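PDB 5TVG: alpha,alpha-trehalose-phosphate synthase (UDP-forming) from Burkholderia vietnamiensis, which belongs to glycosyltransferase family 20, whose members have the GT-B fold of two Rossmann-like domains, and is modelled here with uridine-5'-diphosphate and a magnesium ion. Local coordinates for residues Y189-F194 and A459-V464; V301-I306 and T341-L346. All coordinates share one frame; numbering follows the deposited sequence.

Interaction 1: residues Y189-F194 and A459-V464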
loop_
_atom_site.group_PDB
_atom_site.type_symbol
_atom_site.label_atom_id
_atom_site.label_comp_id
_atom_site.label_asym_id
_atom_site.label_seq_id
_atom_site.Cartn_x
_atom_site.Cartn_y
_atom_site.Cartn_z
ATOM N N TYR A 189 28.926 2.496 -33.068
ATOM C CA TYR A 189 30.225 2.657 -32.420
ATOM C C TYR A 189 31.278 1.771 -33.075
ATOM O O TYR A 189 30.992 0.639 -33.477
ATOM C CB TYR A 189 30.148 2.311 -30.929
ATOM C CG TYR A 189 29.346 3.307 -30.103
ATOM C CD1 TYR A 189 29.930 4.493 -29.654
ATOM C CD2 TYR A 189 28.027 3.051 -29.740
ATOM C CE1 TYR A 189 29.218 5.414 -28.902
ATOM C CE2 TYR A 189 27.308 3.951 -28.964
ATOM C CZ TYR A 189 27.914 5.140 -28.550
ATOM O OH TYR A 189 27.203 6.062 -27.798
ATOM N N ASP A 190 32.503 2.297 -33.178
ATOM C CA ASP A 190 33.633 1.457 -33.577
ATOM C C ASP A 190 33.981 0.468 -32.472
ATOM O O ASP A 190 34.475 -0.630 -32.757
ATOM C CB ASP A 190 34.859 2.315 -33.911
ATOM C CG ASP A 190 34.609 3.305 -35.052
ATOM O OD1 ASP A 190 34.411 2.861 -36.206
ATOM O OD2 ASP A 190 34.560 4.532 -34.795
ATOM N N ILE A 191 33.724 0.829 -31.213
ATOM C CA ILE A 191 33.995 -0.032 -30.062
ATOM C C ILE A 191 32.762 -0.064 -29.158
ATOM O O ILE A 191 32.212 0.992 -28.814
ATOM C CB ILE A 191 35.221 0.443 -29.253
ATOM C CG1 ILE A 191 36.480 0.537 -30.126
ATOM C CG2 ILE A 191 35.463 -0.513 -28.088
ATOM C CD1 ILE A 191 37.475 1.593 -29.658
ATOM N N ALA A 192 32.310 -1.262 -28.781
ATOM C CA ALA A 192 31.252 -1.401 -27.764
ATOM C C ALA A 192 31.891 -2.115 -26.584
ATOM O O ALA A 192 32.171 -3.317 -26.661
ATOM C CB ALA A 192 30.036 -2.137 -28.309
ATOM N N GLY A 193 32.209 -1.362 -25.536
ATOM C CA GLY A 193 32.913 -1.900 -24.378
ATOM C C GLY A 193 31.949 -2.184 -23.238
ATOM O O GLY A 193 31.009 -1.420 -23.007
ATOM N N PHE A 194 32.214 -3.273 -22.506
ATOM C CA PHE A 194 31.350 -3.718 -21.415
ATOM C C PHE A 194 32.203 -3.999 -20.192
ATOM O O PHE A 194 33.437 -4.039 -20.270
ATOM C CB PHE A 194 30.533 -4.960 -21.821
ATOM C CG PHE A 194 29.674 -4.727 -23.019
ATOM C CD1 PHE A 194 30.229 -4.805 -24.317
ATOM C CD2 PHE A 194 28.342 -4.373 -22.868
ATOM C CE1 PHE A 194 29.453 -4.544 -25.445
ATOM C CE2 PHE A 194 27.535 -4.118 -23.975
ATOM C CZ PHE A 194 28.095 -4.197 -25.283
ATOM N N ALA A 459 43.817 3.149 -25.942
ATOM C CA ALA A 459 44.632 2.483 -26.964
ATOM C C ALA A 459 43.768 1.936 -28.086
ATOM O O ALA A 459 44.107 2.087 -29.270
ATOM C CB ALA A 459 45.469 1.354 -26.344
ATOM N N ASP A 460 42.631 1.319 -27.739
ATOM C CA ASP A 460 41.696 0.857 -28.756
ATOM C C ASP A 460 41.119 2.015 -29.564
ATOM O O ASP A 460 40.924 1.896 -30.781
ATOM C CB ASP A 460 40.582 0.055 -28.097
ATOM C CG ASP A 460 41.037 -1.348 -27.673
ATOM O OD1 ASP A 460 42.146 -1.768 -28.068
ATOM O OD2 ASP A 460 40.312 -2.001 -26.903
ATOM N N LEU A 461 40.878 3.158 -28.915
ATOM C CA LEU A 461 40.340 4.322 -29.610
ATOM C C LEU A 461 41.359 4.878 -30.620
ATOM O O LEU A 461 40.999 5.251 -31.742
ATOM C CB LEU A 461 39.934 5.334 -28.533
ATOM C CG LEU A 461 38.611 6.083 -28.457
ATOM C CD1 LEU A 461 37.437 5.281 -28.930
ATOM C CD2 LEU A 461 38.402 6.305 -26.969
ATOM N N ARG A 462 42.639 4.886 -30.247
ATOM C CA ARG A 462 43.745 5.306 -31.111
ATOM C C ARG A 462 44.032 4.366 -32.272
ATOM O O ARG A 462 44.823 4.734 -33.140
ATOM C CB ARG A 462 45.018 5.466 -30.300
ATOM C CG ARG A 462 45.007 6.708 -29.474
ATOM C CD ARG A 462 46.133 6.732 -28.496
ATOM N NE ARG A 462 46.106 7.943 -27.704
ATOM C CZ ARG A 462 46.677 8.070 -26.514
ATOM N NH1 ARG A 462 47.323 7.050 -25.979
ATOM N NH2 ARG A 462 46.601 9.219 -25.857
ATOM N N SER A 463 43.442 3.173 -32.323
ATOM C CA SER A 463 43.878 2.205 -33.333
ATOM C C SER A 463 42.787 1.367 -33.980
ATOM O O SER A 463 43.004 0.886 -35.093
ATOM C CB SER A 463 44.869 1.232 -32.691
ATOM O OG SER A 463 44.156 0.490 -31.666
ATOM N N VAL A 464 41.627 1.175 -33.370
ATOM C CA VAL A 464 40.676 0.210 -33.918
ATOM C C VAL A 464 40.125 0.708 -35.240
ATOM O O VAL A 464 40.237 0.033 -36.268
ATOM C CB VAL A 464 39.549 -0.098 -32.903
ATOM C CG1 VAL A 464 38.410 -0.885 -33.559
ATOM C CG2 VAL A 464 40.090 -0.893 -31.740
#
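Asp460 and Ile191 begin a contact in which a late helical region of the chain packs on the first residues of a strand, largely through Ile191. The CD1 tip of Ile191 comes up against the backbone of Asp460, 3.6 Å from Asp460 O, and Ile191 CD1 lies alongside Asp460 CB at 3.8 Å. Asp460 O, meanwhile, takes hydrogen bonds from two N-H groups, a longer one from Ser463 N and a shorter one (2.8 Å) from Val464 N, so the carbonyl that the methyl touches is already satisfied. The carboxylate of Asp460 turns to other company: OD2 is hydrogen-bonded to Tyr233 OH. Leu461 CD1 meets Ile191 CD1 tip to tip at 3.8 Å, while the leucine also rests on Leu135 and Trp137 of strand 135-139. Ser463 faces away from the strand, and Ser463 OG donates to Ala459 O (2.9 Å), tying the turn together. Val464 completes the contact with both branches. Val464 CG2 lies 4.2 Å from Ile191 CD1, and Val464 CG1, anti to its backbone N (chi1 169°), reaches Asp190 O at 4.0 Å. With CG1 of Ile191 anti to its own carbonyl carbon (chi1 -57°), the ethyl arm is carried out to all three residues. Across this interface there is no hydrogen bond; the carboxylate of Asp190 is engaged elsewhere, in a salt bridge with Arg151. Strand 191-194 is an inner strand of the mixed sheet, between 159-162 and 226-232. The last part of helix 450-461 and the start of helix 464-468, joined by the turn at Arg462 and Ser463, pack at its beginning, consistent with the C-terminal helix that crosses back to the N-terminal domain in many GT-B glycosyltransferases.

Interaction 2: residues V301-I306 and T341-L346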
loop_
_atom_site.group_PDB
_atom_site.type_symbol
_atom_site.label_atom_id
_atom_site.label_comp_id
_atom_site.label_asym_id
_atom_site.label_seq_id
_atom_site.Cartn_x
_atom_site.Cartn_y
_atom_site.Cartn_z
ATOM N N VAL A 301 27.839 -6.873 17.840
ATOM C CA VAL A 301 28.135 -6.441 16.482
ATOM C C VAL A 301 27.105 -5.391 16.061
ATOM O O VAL A 301 25.950 -5.419 16.496
ATOM C CB VAL A 301 28.163 -7.665 15.533
ATOM C CG1 VAL A 301 26.863 -8.428 15.618
ATOM C CG2 VAL A 301 28.462 -7.241 14.102
ATOM N N SER A 302 27.540 -4.443 15.225
ATOM C CA SER A 302 26.670 -3.406 14.699
ATOM C C SER A 302 26.783 -3.339 13.184
ATOM O O SER A 302 27.877 -3.449 12.627
ATOM C CB SER A 302 26.979 -2.023 15.308
ATOM O OG SER A 302 26.499 -1.939 16.657
ATOM N N PHE A 303 25.634 -3.194 12.531
ATOM C CA PHE A 303 25.529 -3.076 11.088
ATOM C C PHE A 303 25.261 -1.599 10.773
ATOM O O PHE A 303 24.205 -1.065 11.127
ATOM C CB PHE A 303 24.430 -4.012 10.559
ATOM C CG PHE A 303 24.185 -3.912 9.058
ATOM C CD1 PHE A 303 25.158 -3.367 8.203
ATOM C CD2 PHE A 303 23.007 -4.390 8.501
ATOM C CE1 PHE A 303 24.935 -3.262 6.843
ATOM C CE2 PHE A 303 22.771 -4.308 7.153
ATOM C CZ PHE A 303 23.762 -3.734 6.306
ATOM N N VAL A 304 26.236 -0.936 10.145
ATOM C CA VAL A 304 26.108 0.451 9.702
ATOM C C VAL A 304 25.805 0.436 8.210
ATOM O O VAL A 304 26.569 -0.133 7.421
ATOM C CB VAL A 304 27.379 1.273 9.991
ATOM C CG1 VAL A 304 27.311 2.656 9.238
ATOM C CG2 VAL A 304 27.578 1.482 11.499
ATOM N N GLN A 305 24.672 1.015 7.819
ATOM C CA GLN A 305 24.316 1.145 6.410
ATOM C C GLN A 305 24.212 2.628 6.076
ATOM O O GLN A 305 23.258 3.301 6.493
ATOM C CB GLN A 305 23.003 0.446 6.077
ATOM C CG GLN A 305 22.487 0.748 4.639
ATOM C CD GLN A 305 23.263 -0.002 3.564
ATOM O OE1 GLN A 305 23.287 -1.239 3.548
ATOM N NE2 GLN A 305 23.921 0.745 2.655
ATOM N N ILE A 306 25.189 3.125 5.339
ATOM C CA ILE A 306 25.132 4.455 4.751
ATOM C C ILE A 306 24.477 4.289 3.393
ATOM O O ILE A 306 24.955 3.505 2.563
ATOM C CB ILE A 306 26.533 5.066 4.624
ATOM C CG1 ILE A 306 27.090 5.341 6.024
ATOM C CG2 ILE A 306 26.499 6.333 3.728
ATOM C CD1 ILE A 306 28.534 5.700 6.048
ATOM N N THR A 341 21.736 -0.139 18.959
ATOM C CA THR A 341 20.902 -0.102 17.768
ATOM C C THR A 341 21.465 -1.139 16.795
ATOM O O THR A 341 22.596 -0.960 16.309
ATOM C CB THR A 341 20.931 1.290 17.133
ATOM O OG1 THR A 341 20.440 2.269 18.053
ATOM C CG2 THR A 341 20.099 1.323 15.863
ATOM N N PRO A 342 20.740 -2.214 16.476
ATOM C CA PRO A 342 21.325 -3.251 15.600
ATOM C C PRO A 342 21.755 -2.743 14.237
ATOM O O PRO A 342 22.885 -3.029 13.804
ATOM C CB PRO A 342 20.203 -4.284 15.495
ATOM C CG PRO A 342 19.424 -4.110 16.825
ATOM C CD PRO A 342 19.468 -2.645 17.094
ATOM N N ILE A 343 20.875 -2.016 13.542
ATOM C CA ILE A 343 21.132 -1.475 12.214
ATOM C C ILE A 343 21.122 0.048 12.319
ATOM O O ILE A 343 20.065 0.659 12.536
ATOM C CB ILE A 343 20.097 -1.968 11.196
ATOM C CG1 ILE A 343 20.130 -3.493 11.139
ATOM C CG2 ILE A 343 20.405 -1.401 9.787
ATOM C CD1 ILE A 343 19.200 -4.073 10.114
ATOM N N GLN A 344 22.298 0.658 12.187
ATOM C CA GLN A 344 22.430 2.114 12.140
ATOM C C GLN A 344 22.263 2.508 10.682
ATOM O O GLN A 344 23.174 2.334 9.863
ATOM C CB GLN A 344 23.770 2.581 12.695
ATOM C CG GLN A 344 23.996 2.264 14.168
ATOM C CD GLN A 344 25.416 2.580 14.611
ATOM O OE1 GLN A 344 25.930 3.680 14.363
ATOM N NE2 GLN A 344 26.074 1.607 15.234
ATOM N N TYR A 345 21.087 3.037 10.365
ATOM C CA TYR A 345 20.689 3.351 9.003
ATOM C C TYR A 345 20.790 4.859 8.788
ATOM O O TYR A 345 20.067 5.628 9.428
ATOM C CB TYR A 345 19.274 2.820 8.764
ATOM C CG TYR A 345 18.597 3.333 7.529
ATOM C CD1 TYR A 345 19.131 3.082 6.265
ATOM C CD2 TYR A 345 17.401 4.046 7.616
ATOM C CE1 TYR A 345 18.504 3.565 5.116
ATOM C CE2 TYR A 345 16.763 4.509 6.473
ATOM C CZ TYR A 345 17.316 4.271 5.235
ATOM O OH TYR A 345 16.677 4.751 4.113
ATOM N N LEU A 346 21.661 5.280 7.868
ATOM C CA LEU A 346 21.949 6.695 7.664
ATOM C C LEU A 346 21.763 7.061 6.201
ATOM O O LEU A 346 22.398 6.470 5.325
ATOM C CB LEU A 346 23.369 7.053 8.108
ATOM C CG LEU A 346 23.725 6.874 9.581
ATOM C CD1 LEU A 346 24.372 5.519 9.809
ATOM C CD2 LEU A 346 24.662 7.978 10.000
#
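Phe303 O is gripped from the neighbouring strand by two groups. Gln344 N donates a hydrogen bond to Phe303 O over 2.8 Å, and Ile343 CA adds a weaker C-H contact to Phe303 O at 3.3 Å. The Gln344 N to Phe303 O bond is one of four backbone hydrogen bonds that show how parallel strands share their polar groups. Phe303 N gives its hydrogen to Pro342 O in an almost straight bond (168°), so the two polar groups of Phe303 reach to either side of Ile343. Two residues on, Gln305 repeats the pattern around Tyr345: Gln305 N donates to Gln344 O and Gln305 O accepts from Leu346 N, both at 2.9 Å. The side-chain amide of Gln305 turns back along its own strand, where NE2 bonds Ile306 O from above the carbonyl plane; the same NE2 also serves Asp272 OD1.

Both faces also carry apolar contacts. CG of Phe303, anti to its backbone N (chi1 177°), sets the ring alongside Ile343, with Phe303 CD2 4.0 Å from Ile343 CG1. The ring of Phe287, from helix 280-293, meets that of Phe303 edge-to-face. On the other face Val304 splits its branches: Val304 CG1 meets Leu346 CD1 at 4.1 Å, and its CG2 lies by the CB of Gln344. Leu338 of the second subunit packs on Val304 and Gln344, and Thr341 OG1 is hydrogen-bonded to Thr341 OG1 of that subunit.

Strands 301-306 and 343-346, with helix 315-335 between them, make a beta-alpha-beta unit at one edge of the six-stranded parallel sheet. Because main-chain atoms supply every hydrogen bond across this pair, the apolar side chains are left to pack against helices, the partner subunit and, through Ile306, close to the bound uridine-5'-diphosphate, while polar ends such as Tyr345 OH, bonded to Asn347, find partners outside it.

How the interactions relate
The two contacts sit on opposite sides of the chain's centre, their centres 43 Å apart and their nearest atoms about 25 Å apart, and they share no strand or helix. Interaction 1 belongs to the mixed sheet that contains strand 191-194, interaction 2 to the separate parallel sheet edged by strand 343-346. Along the chain, 301-306 and 341-346 are nested between 189-194 and 459-464. The route therefore leaves the first sheet, builds the second, and comes back through helix 450-461 to the first. This is the two-domain plan of GT-B: interaction 2 joins neighbouring strands within one domain, whereas interaction 1 brings the chain's end back to the other.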